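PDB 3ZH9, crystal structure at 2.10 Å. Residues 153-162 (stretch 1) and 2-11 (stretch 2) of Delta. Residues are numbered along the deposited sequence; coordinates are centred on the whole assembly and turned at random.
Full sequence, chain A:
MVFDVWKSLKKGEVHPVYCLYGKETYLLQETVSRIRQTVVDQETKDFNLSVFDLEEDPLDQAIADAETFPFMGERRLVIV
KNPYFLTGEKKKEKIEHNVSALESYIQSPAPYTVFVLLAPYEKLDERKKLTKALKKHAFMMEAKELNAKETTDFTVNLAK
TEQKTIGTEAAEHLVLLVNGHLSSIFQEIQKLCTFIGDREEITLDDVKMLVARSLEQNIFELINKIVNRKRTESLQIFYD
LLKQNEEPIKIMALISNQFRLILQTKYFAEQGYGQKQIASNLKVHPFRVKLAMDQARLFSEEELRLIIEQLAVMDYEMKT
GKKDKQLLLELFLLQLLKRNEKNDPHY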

ATOM      1  N   ASP A 153      11.601  -9.331   4.245  1.00 39.49           N
ATOM      2  CA  ASP A 153      11.730  -9.329   5.710  1.00 44.10           C
ATOM      3  C   ASP A 153      10.386  -9.059   6.385  1.00 35.14           C
ATOM      4  O   ASP A 153      10.031  -9.695   7.372  1.00 39.54           O
ATOM      5  CB  ASP A 153      12.774  -8.304   6.192  1.00 54.50           C
ATOM      6  CG  ASP A 153      14.173  -8.615   5.699  1.00 73.23           C
ATOM      7  OD1 ASP A 153      14.389  -9.720   5.155  1.00 81.08           O
ATOM      8  OD2 ASP A 153      15.064  -7.750   5.865  1.00 84.04           O
ATOM      9  N   PHE A 154       9.636  -8.102   5.862  1.00 34.40           N
ATOM     10  CA  PHE A 154       8.308  -7.850   6.393  1.00 35.03           C
ATOM     11  C   PHE A 154       7.450  -9.120   6.408  1.00 34.65           C
ATOM     12  O   PHE A 154       6.770  -9.404   7.388  1.00 36.49           O
ATOM     13  CB  PHE A 154       7.617  -6.765   5.586  1.00 30.46           C
ATOM     14  CG  PHE A 154       6.144  -6.684   5.831  1.00 37.81           C
ATOM     15  CD1 PHE A 154       5.643  -5.881   6.833  1.00 36.53           C
ATOM     16  CD2 PHE A 154       5.255  -7.408   5.043  1.00 39.31           C
ATOM     17  CE1 PHE A 154       4.279  -5.803   7.061  1.00 42.41           C
ATOM     18  CE2 PHE A 154       3.896  -7.334   5.261  1.00 35.63           C
ATOM     19  CZ  PHE A 154       3.406  -6.526   6.276  1.00 39.73           C
ATOM     20  N   THR A 155       7.481  -9.864   5.304  1.00 32.28           N
ATOM     21  CA  THR A 155       6.731 -11.120   5.169  1.00 28.23           C
ATOM     22  C   THR A 155       7.191 -12.169   6.185  1.00 33.43           C
ATOM     23  O   THR A 155       6.383 -12.834   6.826  1.00 31.20           O
ATOM     24  CB  THR A 155       6.891 -11.694   3.750  1.00 26.98           C
ATOM     25  OG1 THR A 155       6.531 -10.694   2.790  1.00 31.26           O
ATOM     26  CG2 THR A 155       6.005 -12.928   3.534  1.00 27.32           C
ATOM     27  N   VAL A 156       8.504 -12.304   6.335  1.00 33.06           N
ATOM     28  CA  VAL A 156       9.054 -13.238   7.299  1.00 34.63           C
ATOM     29  C   VAL A 156       8.624 -12.896   8.722  1.00 38.75           C
ATOM     30  O   VAL A 156       8.224 -13.776   9.497  1.00 40.80           O
ATOM     31  CB  VAL A 156      10.591 -13.300   7.185  1.00 34.80           C
ATOM     32  CG1 VAL A 156      11.212 -14.002   8.413  1.00 40.39           C
ATOM     33  CG2 VAL A 156      10.987 -14.012   5.889  1.00 28.37           C
ATOM     34  N   ASN A 157       8.692 -11.613   9.063  1.00 35.62           N
ATOM     35  CA  ASN A 157       8.321 -11.181  10.398  1.00 41.97           C
ATOM     36  C   ASN A 157       6.826 -11.282  10.600  1.00 40.43           C
ATOM     37  O   ASN A 157       6.367 -11.503  11.704  1.00 35.07           O
ATOM     38  CB  ASN A 157       8.784  -9.750  10.658  1.00 49.70           C
ATOM     39  CG  ASN A 157      10.275  -9.659  10.867  1.00 58.09           C
ATOM     40  OD1 ASN A 157      10.876 -10.530  11.500  1.00 57.37           O
ATOM     41  ND2 ASN A 157      10.888  -8.603  10.329  1.00 58.20           N
ATOM     42  N   LEU A 158       6.068 -11.106   9.527  1.00 39.97           N
ATOM     43  CA  LEU A 158       4.621 -11.171   9.630  1.00 40.46           C
ATOM     44  C   LEU A 158       4.177 -12.568  10.088  1.00 37.78           C
ATOM     45  O   LEU A 158       3.333 -12.691  10.971  1.00 35.23           O
ATOM     46  CB  LEU A 158       3.965 -10.796   8.301  1.00 37.77           C
ATOM     47  CG  LEU A 158       2.443 -10.781   8.361  1.00 37.80           C
ATOM     48  CD1 LEU A 158       1.998  -9.871   9.477  1.00 39.37           C
ATOM     49  CD2 LEU A 158       1.828 -10.351   7.023  1.00 34.33           C
ATOM     50  N   ALA A 159       4.748 -13.610   9.487  1.00 36.27           N
ATOM     51  CA  ALA A 159       4.461 -14.986   9.892  1.00 33.32           C
ATOM     52  C   ALA A 159       4.655 -15.196  11.398  1.00 37.24           C
ATOM     53  O   ALA A 159       3.851 -15.859  12.056  1.00 42.93           O
ATOM     54  CB  ALA A 159       5.326 -15.991   9.076  1.00 28.31           C
ATOM     55  N   LYS A 160       5.717 -14.623  11.951  1.00 44.56           N
ATOM     56  CA  LYS A 160       5.973 -14.742  13.384  1.00 43.81           C
ATOM     57  C   LYS A 160       4.843 -14.187  14.257  1.00 42.27           C
ATOM     58  O   LYS A 160       4.606 -14.684  15.356  1.00 40.42           O
ATOM     59  CB  LYS A 160       7.295 -14.072  13.758  1.00 52.65           C
ATOM     60  CG  LYS A 160       8.544 -14.775  13.238  1.00 55.15           C
ATOM     61  CD  LYS A 160       9.776 -13.981  13.660  1.00 67.60           C
ATOM     62  CE  LYS A 160      11.052 -14.548  13.082  1.00 76.04           C
ATOM     63  NZ  LYS A 160      12.191 -13.640  13.366  1.00 81.40           N
ATOM     64  N   THR A 161       4.147 -13.156  13.785  1.00 39.57           N
ATOM     65  CA  THR A 161       3.058 -12.596  14.576  1.00 36.95           C
ATOM     66  C   THR A 161       1.882 -13.565  14.707  1.00 48.71           C
ATOM     67  O   THR A 161       0.998 -13.363  15.541  1.00 42.86           O
ATOM     68  CB  THR A 161       2.548 -11.264  14.011  1.00 43.31           C
ATOM     69  OG1 THR A 161       1.698 -11.510  12.881  1.00 39.89           O
ATOM     70  CG2 THR A 161       3.716 -10.366  13.611  1.00 44.90           C
ATOM     71  N   GLU A 162       1.867 -14.606  13.873  1.00 49.08           N
ATOM     72  CA  GLU A 162       0.830 -15.631  13.938  1.00 44.85           C
ATOM     73  C   GLU A 162       1.385 -16.939  14.509  1.00 49.65           C
ATOM     74  O   GLU A 162       0.746 -17.989  14.395  1.00 51.47           O
ATOM     75  CB  GLU A 162       0.213 -15.856  12.550  1.00 53.63           C
ATOM     76  CG  GLU A 162      -0.597 -14.660  12.058  1.00 59.27           C
ATOM     77  CD  GLU A 162      -1.699 -14.261  13.043  1.00 69.69           C
ATOM     78  OE1 GLU A 162      -2.254 -15.156  13.719  1.00 62.62           O
ATOM     79  OE2 GLU A 162      -2.006 -13.052  13.144  1.00 74.00           O
TER
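Stretch 2, residues 2-11: VFDVWKSLKK

Stretch 2 is helical from Val2 over most of its length, with phi/psi values near -60/-45 over most of the helix. It lies alongside the helix that includes residues 153-159 of stretch 1. The two helices run in the same direction, with an angle of 10° between their axes. Closest approach of the axes is 11.2 Å, so side chains fill the space between the backbones. The nearest CA atoms are those of Thr161 and Lys7, 7.8 Å apart. The two stretches together bury 314 Å².

The contact is mainly apolar and centres on Phe3. Its CA-to-CB bond points toward stretch 1, with chi1 in the m rotamer, and its ring reaches four residues there. Phe154 CD1 lies 3.6 Å from Phe3 CZ. The two rings meet obliquely, with centroids 5.5 Å apart and planes at 35°. Leu158 CD1 is 3.9 Å from Phe3 CE1. Thr161 CG2 is 3.6 Å from Phe3 CD1.

Asn157 CB sits over one face of the Phe3 ring in a CH-pi contact, 3.6 Å from Phe3 CE2. The ring also meets backbone: Phe154 O is 3.6 Å from Phe3 CZ, and Leu158 N is 3.8 Å from the same atom. That carbonyl and that amide are already paired with each other in the helix, Leu158 N donating to Phe154 O at 2.8 Å.

Trp6, one turn after Phe3, extends the apolar contact. Leu158 CD1 approaches the edge of its indole, 4.1 Å from Trp6 CZ3.

Polar contacts are sparse, and no hydrogen bond crosses between the stretches. Thr161 OG1 donates to Leu158 O within stretch 1, at 2.8 Å. The CA-to-CB bond of Lys10 points toward stretch 1, and its NZ lies 3.7 Å from Thr161 O. Lys10 NZ is also 4.5 Å from Glu162 OE2, too far for a salt bridge.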

ATOM      1  N   VAL A   2       6.051  -1.477  12.585  1.00 47.02           N
ATOM      2  CA  VAL A   2       4.649  -1.840  12.781  1.00 35.84           C
ATOM      3  C   VAL A   2       4.543  -2.961  13.810  1.00 35.44           C
ATOM      4  O   VAL A   2       3.647  -2.973  14.649  1.00 31.54           O
ATOM      5  CB  VAL A   2       3.944  -2.273  11.461  1.00 43.50           C
ATOM      6  CG1 VAL A   2       3.307  -3.618  11.618  1.00 50.97           C
ATOM      7  CG2 VAL A   2       2.881  -1.263  11.064  1.00 41.00           C
ATOM      8  N   PHE A   3       5.475  -3.902  13.754  1.00 31.86           N
ATOM      9  CA  PHE A   3       5.408  -5.083  14.612  1.00 38.27           C
ATOM     10  C   PHE A   3       5.570  -4.768  16.111  1.00 37.79           C
ATOM     11  O   PHE A   3       4.960  -5.405  16.964  1.00 35.28           O
ATOM     12  CB  PHE A   3       6.419  -6.122  14.134  1.00 34.28           C
ATOM     13  CG  PHE A   3       6.159  -6.585  12.732  1.00 36.33           C
ATOM     14  CD1 PHE A   3       4.996  -7.247  12.428  1.00 35.00           C
ATOM     15  CD2 PHE A   3       7.061  -6.332  11.716  1.00 48.56           C
ATOM     16  CE1 PHE A   3       4.721  -7.669  11.130  1.00 33.50           C
ATOM     17  CE2 PHE A   3       6.800  -6.766  10.413  1.00 50.06           C
ATOM     18  CZ  PHE A   3       5.630  -7.428  10.130  1.00 34.25           C
ATOM     19  N   ASP A   4       6.363  -3.755  16.417  1.00 29.57           N
ATOM     20  CA  ASP A   4       6.570  -3.328  17.802  1.00 33.68           C
ATOM     21  C   ASP A   4       5.222  -2.876  18.372  1.00 39.99           C
ATOM     22  O   ASP A   4       4.779  -3.347  19.419  1.00 36.93           O
ATOM     23  CB  ASP A   4       7.613  -2.214  17.820  1.00 37.08           C
ATOM     24  CG  ASP A   4       7.795  -1.561  19.200  1.00 65.20           C
ATOM     25  OD1 ASP A   4       7.935  -2.260  20.233  1.00 67.32           O
ATOM     26  OD2 ASP A   4       7.828  -0.312  19.233  1.00 75.89           O
ATOM     27  N   VAL A   5       4.558  -1.978  17.657  1.00 39.92           N
ATOM     28  CA  VAL A   5       3.232  -1.550  18.049  1.00 35.60           C
ATOM     29  C   VAL A   5       2.257  -2.730  18.168  1.00 33.70           C
ATOM     30  O   VAL A   5       1.583  -2.865  19.184  1.00 34.09           O
ATOM     31  CB  VAL A   5       2.680  -0.458  17.114  1.00 35.74           C
ATOM     32  CG1 VAL A   5       1.229  -0.065  17.510  1.00 34.84           C
ATOM     33  CG2 VAL A   5       3.574   0.752  17.176  1.00 36.53           C
ATOM     34  N   TRP A   6       2.193  -3.595  17.157  1.00 35.34           N
ATOM     35  CA  TRP A   6       1.202  -4.677  17.184  1.00 31.96           C
ATOM     36  C   TRP A   6       1.397  -5.591  18.380  1.00 37.00           C
ATOM     37  O   TRP A   6       0.441  -5.945  19.062  1.00 40.29           O
ATOM     38  CB  TRP A   6       1.199  -5.489  15.882  1.00 30.27           C
ATOM     39  CG  TRP A   6       0.761  -4.694  14.671  1.00 33.08           C
ATOM     40  CD1 TRP A   6       0.412  -3.369  14.634  1.00 34.09           C
ATOM     41  CD2 TRP A   6       0.638  -5.178  13.325  1.00 33.01           C
ATOM     42  NE1 TRP A   6       0.082  -3.000  13.350  1.00 38.29           N
ATOM     43  CE2 TRP A   6       0.216  -4.093  12.528  1.00 36.82           C
ATOM     44  CE3 TRP A   6       0.842  -6.423  12.720  1.00 37.31           C
ATOM     45  CZ2 TRP A   6      -0.015  -4.221  11.158  1.00 32.60           C
ATOM     46  CZ3 TRP A   6       0.613  -6.545  11.353  1.00 40.40           C
ATOM     47  CH2 TRP A   6       0.193  -5.453  10.591  1.00 42.62           C
ATOM     48  N   LYS A   7       2.645  -5.959  18.638  1.00 35.13           N
ATOM     49  CA  LYS A   7       2.983  -6.792  19.783  1.00 40.27           C
ATOM     50  C   LYS A   7       2.671  -6.094  21.114  1.00 36.74           C
ATOM     51  O   LYS A   7       2.157  -6.720  22.040  1.00 35.98           O
ATOM     52  CB  LYS A   7       4.462  -7.169  19.714  1.00 44.35           C
ATOM     53  CG  LYS A   7       4.918  -8.221  20.702  1.00 50.59           C
ATOM     54  CD  LYS A   7       6.401  -8.506  20.487  1.00 59.54           C
ATOM     55  CE  LYS A   7       6.907  -9.634  21.374  1.00 71.96           C
ATOM     56  NZ  LYS A   7       6.316 -10.951  21.002  1.00 82.18           N
ATOM     57  N   SER A   8       2.978  -4.803  21.201  1.00 35.99           N
ATOM     58  CA  SER A   8       2.666  -4.010  22.400  1.00 37.32           C
ATOM     59  C   SER A   8       1.168  -4.027  22.722  1.00 33.33           C
ATOM     60  O   SER A   8       0.768  -4.260  23.862  1.00 39.82           O
ATOM     61  CB  SER A   8       3.100  -2.551  22.221  1.00 32.56           C
ATOM     62  OG  SER A   8       4.494  -2.442  22.315  1.00 43.96           O
ATOM     63  N   LEU A   9       0.348  -3.775  21.706  1.00 31.60           N
ATOM     64  CA  LEU A   9      -1.094  -3.724  21.888  1.00 34.15           C
ATOM     65  C   LEU A   9      -1.599  -5.042  22.453  1.00 41.79           C
ATOM     66  O   LEU A   9      -2.473  -5.054  23.319  1.00 36.13           O
ATOM     67  CB  LEU A   9      -1.802  -3.416  20.568  1.00 32.42           C
ATOM     68  CG  LEU A   9      -1.571  -2.011  20.018  1.00 32.10           C
ATOM     69  CD1 LEU A   9      -2.280  -1.840  18.690  1.00 33.37           C
ATOM     70  CD2 LEU A   9      -2.074  -0.980  21.039  1.00 30.43           C
ATOM     71  N   LYS A  10      -1.031  -6.144  21.964  1.00 39.73           N
ATOM     72  CA  LYS A  10      -1.413  -7.468  22.421  1.00 40.84           C
ATOM     73  C   LYS A  10      -0.967  -7.759  23.851  1.00 43.92           C
ATOM     74  O   LYS A  10      -1.533  -8.627  24.504  1.00 51.15           O
ATOM     75  CB  LYS A  10      -0.877  -8.545  21.468  1.00 49.64           C
ATOM     76  CG  LYS A  10      -1.659  -8.675  20.160  1.00 62.14           C
ATOM     77  CD  LYS A  10      -1.105  -9.800  19.277  1.00 69.56           C
ATOM     78  CE  LYS A  10      -2.086 -10.167  18.163  1.00 78.39           C
ATOM     79  NZ  LYS A  10      -1.569 -11.236  17.253  1.00 84.94           N
ATOM     80  N   LYS A  11       0.047  -7.051  24.340  1.00 41.69           N
ATOM     81  CA  LYS A  11       0.487  -7.231  25.728  1.00 36.84           C
ATOM     82  C   LYS A  11      -0.297  -6.338  26.684  1.00 34.41           C
ATOM     83  O   LYS A  11      -0.072  -6.349  27.894  1.00 42.27           O
ATOM     84  CB  LYS A  11       1.991  -6.976  25.881  1.00 39.31           C
ATOM     85  CG  LYS A  11       2.850  -8.074  25.255  1.00 45.81           C
ATOM     86  CD  LYS A  11       4.333  -7.841  25.456  1.00 55.60           C
ATOM     87  CE  LYS A  11       4.735  -7.938  26.924  1.00 65.49           C
ATOM     88  NZ  LYS A  11       4.585  -9.315  27.476  1.00 72.73           N
TER